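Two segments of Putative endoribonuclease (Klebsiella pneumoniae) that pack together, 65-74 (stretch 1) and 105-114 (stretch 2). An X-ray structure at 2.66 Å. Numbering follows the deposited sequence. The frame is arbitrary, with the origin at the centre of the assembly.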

ATOM      1  N   LYS B  65       7.482 -20.818  13.618  1.00 31.74           N
ATOM      2  CA  LYS B  65       6.550 -20.591  12.516  1.00 31.78           C
ATOM      3  C   LYS B  65       5.226 -21.369  12.611  1.00 31.97           C
ATOM      4  O   LYS B  65       4.170 -20.789  12.343  1.00 32.33           O
ATOM      5  CB  LYS B  65       7.222 -20.881  11.174  1.00 31.94           C
ATOM      6  CG  LYS B  65       8.314 -19.908  10.796  1.00 31.58           C
ATOM      7  CD  LYS B  65       7.778 -18.507  10.803  1.00 32.50           C
ATOM      8  CE  LYS B  65       8.735 -17.547  10.185  1.00 33.99           C
ATOM      9  NZ  LYS B  65       8.257 -16.142  10.378  1.00 37.14           N
ATOM     10  N   GLN B  66       5.269 -22.655  12.994  1.00 31.21           N
ATOM     11  CA  GLN B  66       4.049 -23.481  13.082  1.00 30.11           C
ATOM     12  C   GLN B  66       3.345 -23.431  14.437  1.00 29.14           C
ATOM     13  O   GLN B  66       2.127 -23.635  14.536  1.00 28.56           O
ATOM     14  CB  GLN B  66       4.305 -24.933  12.642  1.00 30.32           C
ATOM     15  CG  GLN B  66       5.406 -25.669  13.388  1.00 32.15           C
ATOM     16  CD  GLN B  66       5.336 -27.194  13.219  1.00 33.08           C
ATOM     17  OE1 GLN B  66       4.557 -27.728  12.417  1.00 32.88           O
ATOM     18  NE2 GLN B  66       6.139 -27.895  13.999  1.00 31.72           N
ATOM     19  N   GLY B  67       4.113 -23.126  15.472  1.00 28.55           N
ATOM     20  CA  GLY B  67       3.610 -23.101  16.843  1.00 27.45           C
ATOM     21  C   GLY B  67       2.327 -22.336  17.051  1.00 27.32           C
ATOM     22  O   GLY B  67       1.395 -22.854  17.684  1.00 28.17           O
ATOM     23  N   PRO B  68       2.250 -21.093  16.538  1.00 26.91           N
ATOM     24  CA  PRO B  68       1.083 -20.292  16.950  1.00 26.32           C
ATOM     25  C   PRO B  68      -0.266 -20.766  16.386  1.00 26.39           C
ATOM     26  O   PRO B  68      -1.267 -20.832  17.131  1.00 26.72           O
ATOM     27  CB  PRO B  68       1.451 -18.882  16.487  1.00 26.32           C
ATOM     28  CG  PRO B  68       2.981 -18.903  16.493  1.00 26.34           C
ATOM     29  CD  PRO B  68       3.303 -20.252  15.939  1.00 26.53           C
ATOM     30  N   ILE B  69      -0.302 -21.119  15.104  1.00 25.82           N
ATOM     31  CA  ILE B  69      -1.538 -21.610  14.506  1.00 25.47           C
ATOM     32  C   ILE B  69      -1.953 -22.977  15.096  1.00 25.96           C
ATOM     33  O   ILE B  69      -3.151 -23.215  15.330  1.00 26.12           O
ATOM     34  CB  ILE B  69      -1.466 -21.620  12.961  1.00 24.84           C
ATOM     35  CG1 ILE B  69      -2.781 -22.060  12.322  1.00 25.82           C
ATOM     36  CG2 ILE B  69      -0.376 -22.514  12.490  1.00 25.00           C
ATOM     37  CD1 ILE B  69      -4.028 -21.375  12.863  1.00 28.13           C
ATOM     38  N   LEU B  70      -0.970 -23.856  15.340  1.00 25.56           N
ATOM     39  CA  LEU B  70      -1.239 -25.191  15.881  1.00 25.04           C
ATOM     40  C   LEU B  70      -1.783 -25.045  17.289  1.00 25.44           C
ATOM     41  O   LEU B  70      -2.858 -25.546  17.610  1.00 25.51           O
ATOM     42  CB  LEU B  70       0.027 -26.061  15.853  1.00 24.43           C
ATOM     43  CG  LEU B  70       0.528 -26.530  14.471  1.00 22.44           C
ATOM     44  CD1 LEU B  70       1.911 -27.195  14.565  1.00 21.66           C
ATOM     45  CD2 LEU B  70      -0.476 -27.444  13.762  1.00 18.70           C
ATOM     46  N   ALA B  71      -1.066 -24.287  18.104  1.00 26.12           N
ATOM     47  CA  ALA B  71      -1.476 -24.050  19.475  1.00 27.06           C
ATOM     48  C   ALA B  71      -2.846 -23.409  19.571  1.00 27.67           C
ATOM     49  O   ALA B  71      -3.664 -23.844  20.362  1.00 28.49           O
ATOM     50  CB  ALA B  71      -0.444 -23.203  20.193  1.00 27.07           C
ATOM     51  N   GLN B  72      -3.106 -22.377  18.773  1.00 28.66           N
ATOM     52  CA  GLN B  72      -4.404 -21.698  18.814  1.00 29.10           C
ATOM     53  C   GLN B  72      -5.530 -22.618  18.327  1.00 29.76           C
ATOM     54  O   GLN B  72      -6.628 -22.641  18.904  1.00 29.95           O
ATOM     55  CB  GLN B  72      -4.375 -20.404  17.998  1.00 29.46           C
ATOM     56  CG  GLN B  72      -3.558 -19.236  18.623  1.00 29.18           C
ATOM     57  CD  GLN B  72      -3.695 -17.935  17.835  1.00 27.69           C
ATOM     58  OE1 GLN B  72      -4.496 -17.843  16.915  1.00 27.62           O
ATOM     59  NE2 GLN B  72      -2.912 -16.946  18.184  1.00 24.57           N
ATOM     60  N   SER B  73      -5.262 -23.399  17.289  1.00 29.94           N
ATOM     61  CA  SER B  73      -6.285 -24.286  16.788  1.00 30.95           C
ATOM     62  C   SER B  73      -6.634 -25.292  17.864  1.00 31.83           C
ATOM     63  O   SER B  73      -7.821 -25.555  18.148  1.00 31.47           O
ATOM     64  CB  SER B  73      -5.822 -25.003  15.526  1.00 30.70           C
ATOM     65  OG  SER B  73      -5.508 -24.072  14.502  1.00 31.27           O
ATOM     66  N   TRP B  74      -5.591 -25.841  18.483  1.00 32.95           N
ATOM     67  CA  TRP B  74      -5.803 -26.909  19.416  1.00 33.85           C
ATOM     68  C   TRP B  74      -6.623 -26.325  20.562  1.00 34.43           C
ATOM     69  O   TRP B  74      -7.684 -26.849  20.924  1.00 34.99           O
ATOM     70  CB  TRP B  74      -4.485 -27.523  19.896  1.00 34.01           C
ATOM     71  CG  TRP B  74      -4.740 -28.461  21.031  1.00 35.24           C
ATOM     72  CD1 TRP B  74      -5.130 -29.773  20.943  1.00 35.47           C
ATOM     73  CD2 TRP B  74      -4.718 -28.137  22.428  1.00 35.35           C
ATOM     74  NE1 TRP B  74      -5.323 -30.293  22.206  1.00 36.86           N
ATOM     75  CE2 TRP B  74      -5.073 -29.312  23.135  1.00 37.15           C
ATOM     76  CE3 TRP B  74      -4.414 -26.975  23.151  1.00 36.04           C
ATOM     77  CZ2 TRP B  74      -5.132 -29.359  24.538  1.00 37.19           C
ATOM     78  CZ3 TRP B  74      -4.465 -27.014  24.548  1.00 37.59           C
ATOM     79  CH2 TRP B  74      -4.818 -28.206  25.225  1.00 38.48           C
TER
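Stretch 2 (105-114) DHFPYYSRVR

How does the second stretch lie on the first? Asp105 and His106 belong to a 3-10 segment that begins earlier in the chain; the residues that follow lie in a helix that continues beyond Arg114. This helix travels in broadly the same direction as helix 65-74, the two axes crossing at -43° with a closest approach of 8.9 Å. Across the contact the backbones advance together: the CA atoms of Leu70 and Tyr109 are 6.1 Å apart, those of Ser73 and Tyr110 5.9 Å, and those of Trp74 and Val113 6.3 Å. Together the two stretches bury 502 Å².

What does Ile69 meet at the beginning of the second stretch? Its CA-to-CB bond points toward the partner, and so do those of His106 and Tyr109, so the three side chains converge. Chi1 of His106 is m (-77°), and its ring turns one face to Ile69, whose CB lies 4.3 Å from the ring centroid, 18° off the ring normal, in a CH-pi contact. Ile69, with chi1 t and chi2 p, also packs CG1 3.7 Å from CB of His106, while its CG2 comes 3.6 Å from CG of Tyr109.

Why does Tyr109 touch three residues of the first helix? With chi1 m (-66°) and chi2 104°, its ring extends back along stretch 1 toward Gln66, where CE2 lies 3.4 Å from CB of Gln66. Leu70 closes in near the ring plane, its CD2 3.8 Å from CB of Tyr109. The CA-to-CB bond of Leu70 points sideways, but the m, t rotamer brings the end of the side chain nearer, and the same CD2 packs 3.8 Å from CG2 of Val113.

How are the polar side chains accommodated? Gln66, with chi1 p and chi2 t, carries OE1 to the edge of the Arg112 guanidinium, where NH1 of Arg112 donates a weak hydrogen bond to OE1 of Gln66 at 3.5 Å. The CA-to-CB bond of Ser73 points toward the second helix, yet its chi1 of -60° (m) lets OG turn back to its own helix and donate a hydrogen bond to O of Ile69 at 2.6 Å. That OG also lies at the edge of the Tyr110 ring, 3.5 Å from CD1 of Tyr110.

What closes the contact at its far end? The CA-to-CB bond of Val113 points toward the first helix; with chi1 t, its CG1 lies 3.8 Å from CA of Trp74 and 4.1 Å from CB of Trp74. The indole itself leads away, so Trp74 meets Val113 near its backbone.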

ATOM      1  N   ASP B 105      -3.513 -19.642   4.374  1.00 29.51           N
ATOM      2  CA  ASP B 105      -2.312 -20.418   4.200  1.00 30.95           C
ATOM      3  C   ASP B 105      -2.082 -21.277   5.443  1.00 31.01           C
ATOM      4  O   ASP B 105      -1.336 -22.249   5.399  1.00 32.00           O
ATOM      5  CB  ASP B 105      -1.122 -19.536   3.865  1.00 31.12           C
ATOM      6  CG  ASP B 105      -1.207 -18.947   2.434  1.00 35.65           C
ATOM      7  OD1 ASP B 105      -2.011 -19.424   1.591  1.00 37.61           O
ATOM      8  OD2 ASP B 105      -0.451 -17.996   2.140  1.00 40.00           O
ATOM      9  N   HIS B 106      -2.771 -20.924   6.523  1.00 30.88           N
ATOM     10  CA  HIS B 106      -2.749 -21.625   7.792  1.00 31.09           C
ATOM     11  C   HIS B 106      -3.672 -22.862   7.804  1.00 31.03           C
ATOM     12  O   HIS B 106      -3.692 -23.630   8.767  1.00 29.87           O
ATOM     13  CB  HIS B 106      -3.236 -20.675   8.889  1.00 31.77           C
ATOM     14  CG  HIS B 106      -2.223 -19.667   9.338  1.00 33.99           C
ATOM     15  ND1 HIS B 106      -2.580 -18.433   9.838  1.00 37.39           N
ATOM     16  CD2 HIS B 106      -0.871 -19.710   9.384  1.00 35.30           C
ATOM     17  CE1 HIS B 106      -1.495 -17.758  10.175  1.00 35.40           C
ATOM     18  NE2 HIS B 106      -0.446 -18.511   9.910  1.00 36.52           N
ATOM     19  N   PHE B 107      -4.452 -23.039   6.745  1.00 31.34           N
ATOM     20  CA  PHE B 107      -5.423 -24.113   6.712  1.00 31.70           C
ATOM     21  C   PHE B 107      -4.894 -25.538   6.927  1.00 32.26           C
ATOM     22  O   PHE B 107      -5.461 -26.283   7.727  1.00 31.92           O
ATOM     23  CB  PHE B 107      -6.278 -24.090   5.449  1.00 32.07           C
ATOM     24  CG  PHE B 107      -7.349 -25.094   5.493  1.00 31.01           C
ATOM     25  CD1 PHE B 107      -8.443 -24.897   6.313  1.00 29.32           C
ATOM     26  CD2 PHE B 107      -7.218 -26.289   4.804  1.00 31.68           C
ATOM     27  CE1 PHE B 107      -9.438 -25.868   6.409  1.00 32.07           C
ATOM     28  CE2 PHE B 107      -8.201 -27.274   4.909  1.00 32.86           C
ATOM     29  CZ  PHE B 107      -9.319 -27.056   5.711  1.00 31.15           C
ATOM     30  N   PRO B 108      -3.830 -25.931   6.198  1.00 32.71           N
ATOM     31  CA  PRO B 108      -3.212 -27.238   6.435  1.00 33.09           C
ATOM     32  C   PRO B 108      -2.876 -27.508   7.905  1.00 33.13           C
ATOM     33  O   PRO B 108      -3.000 -28.639   8.359  1.00 34.00           O
ATOM     34  CB  PRO B 108      -1.923 -27.156   5.614  1.00 33.56           C
ATOM     35  CG  PRO B 108      -2.283 -26.242   4.474  1.00 32.72           C
ATOM     36  CD  PRO B 108      -3.214 -25.232   5.051  1.00 32.69           C
ATOM     37  N   TYR B 109      -2.451 -26.492   8.640  1.00 33.04           N
ATOM     38  CA  TYR B 109      -2.165 -26.661  10.065  1.00 33.00           C
ATOM     39  C   TYR B 109      -3.437 -26.935  10.847  1.00 33.31           C
ATOM     40  O   TYR B 109      -3.488 -27.853  11.672  1.00 34.30           O
ATOM     41  CB  TYR B 109      -1.487 -25.424  10.650  1.00 32.37           C
ATOM     42  CG  TYR B 109      -0.127 -25.165  10.100  1.00 31.11           C
ATOM     43  CD1 TYR B 109       0.083 -24.154   9.163  1.00 31.33           C
ATOM     44  CD2 TYR B 109       0.955 -25.923  10.502  1.00 29.47           C
ATOM     45  CE1 TYR B 109       1.353 -23.893   8.652  1.00 31.83           C
ATOM     46  CE2 TYR B 109       2.230 -25.675   9.996  1.00 31.26           C
ATOM     47  CZ  TYR B 109       2.422 -24.657   9.076  1.00 31.05           C
ATOM     48  OH  TYR B 109       3.677 -24.414   8.586  1.00 31.42           O
ATOM     49  N   TYR B 110      -4.456 -26.134  10.603  1.00 32.87           N
ATOM     50  CA  TYR B 110      -5.706 -26.301  11.304  1.00 33.40           C
ATOM     51  C   TYR B 110      -6.334 -27.689  11.020  1.00 34.43           C
ATOM     52  O   TYR B 110      -6.813 -28.384  11.925  1.00 34.58           O
ATOM     53  CB  TYR B 110      -6.672 -25.176  10.899  1.00 32.78           C
ATOM     54  CG  TYR B 110      -8.043 -25.410  11.427  1.00 30.41           C
ATOM     55  CD1 TYR B 110      -8.362 -25.078  12.749  1.00 27.95           C
ATOM     56  CD2 TYR B 110      -9.016 -26.013  10.626  1.00 28.71           C
ATOM     57  CE1 TYR B 110      -9.626 -25.322  13.266  1.00 26.39           C
ATOM     58  CE2 TYR B 110     -10.287 -26.253  11.123  1.00 27.47           C
ATOM     59  CZ  TYR B 110     -10.575 -25.915  12.439  1.00 26.80           C
ATOM     60  OH  TYR B 110     -11.821 -26.146  12.913  1.00 25.54           O
ATOM     61  N   SER B 111      -6.325 -28.058   9.742  1.00 35.14           N
ATOM     62  CA  SER B 111      -6.819 -29.333   9.260  1.00 35.72           C
ATOM     63  C   SER B 111      -6.116 -30.520   9.934  1.00 35.74           C
ATOM     64  O   SER B 111      -6.761 -31.489  10.265  1.00 35.83           O
ATOM     65  CB  SER B 111      -6.664 -29.401   7.738  1.00 35.27           C
ATOM     66  OG  SER B 111      -7.038 -30.673   7.252  1.00 37.44           O
ATOM     67  N   ARG B 112      -4.801 -30.439  10.134  1.00 35.96           N
ATOM     68  CA  ARG B 112      -4.087 -31.478  10.873  1.00 35.85           C
ATOM     69  C   ARG B 112      -4.768 -31.630  12.236  1.00 36.13           C
ATOM     70  O   ARG B 112      -5.212 -32.724  12.602  1.00 36.30           O
ATOM     71  CB  ARG B 112      -2.587 -31.140  11.015  1.00 35.14           C
ATOM     72  CG  ARG B 112      -1.833 -31.924  12.113  1.00 33.77           C
ATOM     73  CD  ARG B 112      -0.371 -31.441  12.315  1.00 32.36           C
ATOM     74  NE  ARG B 112       0.429 -31.525  11.087  1.00 32.21           N
ATOM     75  CZ  ARG B 112       1.579 -30.884  10.858  1.00 29.94           C
ATOM     76  NH1 ARG B 112       2.128 -30.095  11.765  1.00 29.75           N
ATOM     77  NH2 ARG B 112       2.191 -31.049   9.703  1.00 29.24           N
ATOM     78  N   VAL B 113      -4.891 -30.515  12.950  1.00 35.94           N
ATOM     79  CA  VAL B 113      -5.469 -30.508  14.287  1.00 35.97           C
ATOM     80  C   VAL B 113      -6.916 -31.000  14.319  1.00 36.62           C
ATOM     81  O   VAL B 113      -7.302 -31.753  15.224  1.00 36.44           O
ATOM     82  CB  VAL B 113      -5.361 -29.114  14.921  1.00 35.61           C
ATOM     83  CG1 VAL B 113      -5.860 -29.116  16.352  1.00 34.13           C
ATOM     84  CG2 VAL B 113      -3.920 -28.655  14.884  1.00 35.46           C
ATOM     85  N   ARG B 114      -7.712 -30.592  13.338  1.00 37.22           N
ATOM     86  CA  ARG B 114      -9.123 -30.951  13.354  1.00 38.13           C
ATOM     87  C   ARG B 114      -9.305 -32.456  13.239  1.00 38.99           C
ATOM     88  O   ARG B 114     -10.167 -33.018  13.896  1.00 39.33           O
ATOM     89  CB  ARG B 114      -9.926 -30.232  12.278  1.00 37.82           C
ATOM     90  CG  ARG B 114     -11.406 -30.318  12.546  1.00 38.21           C
ATOM     91  CD  ARG B 114     -12.262 -29.699  11.493  1.00 38.76           C
ATOM     92  NE  ARG B 114     -11.885 -30.101  10.144  1.00 40.95           N
ATOM     93  CZ  ARG B 114     -12.460 -29.629   9.039  1.00 41.48           C
ATOM     94  NH1 ARG B 114     -13.457 -28.743   9.123  1.00 40.83           N
ATOM     95  NH2 ARG B 114     -12.038 -30.039   7.847  1.00 40.64           N
TER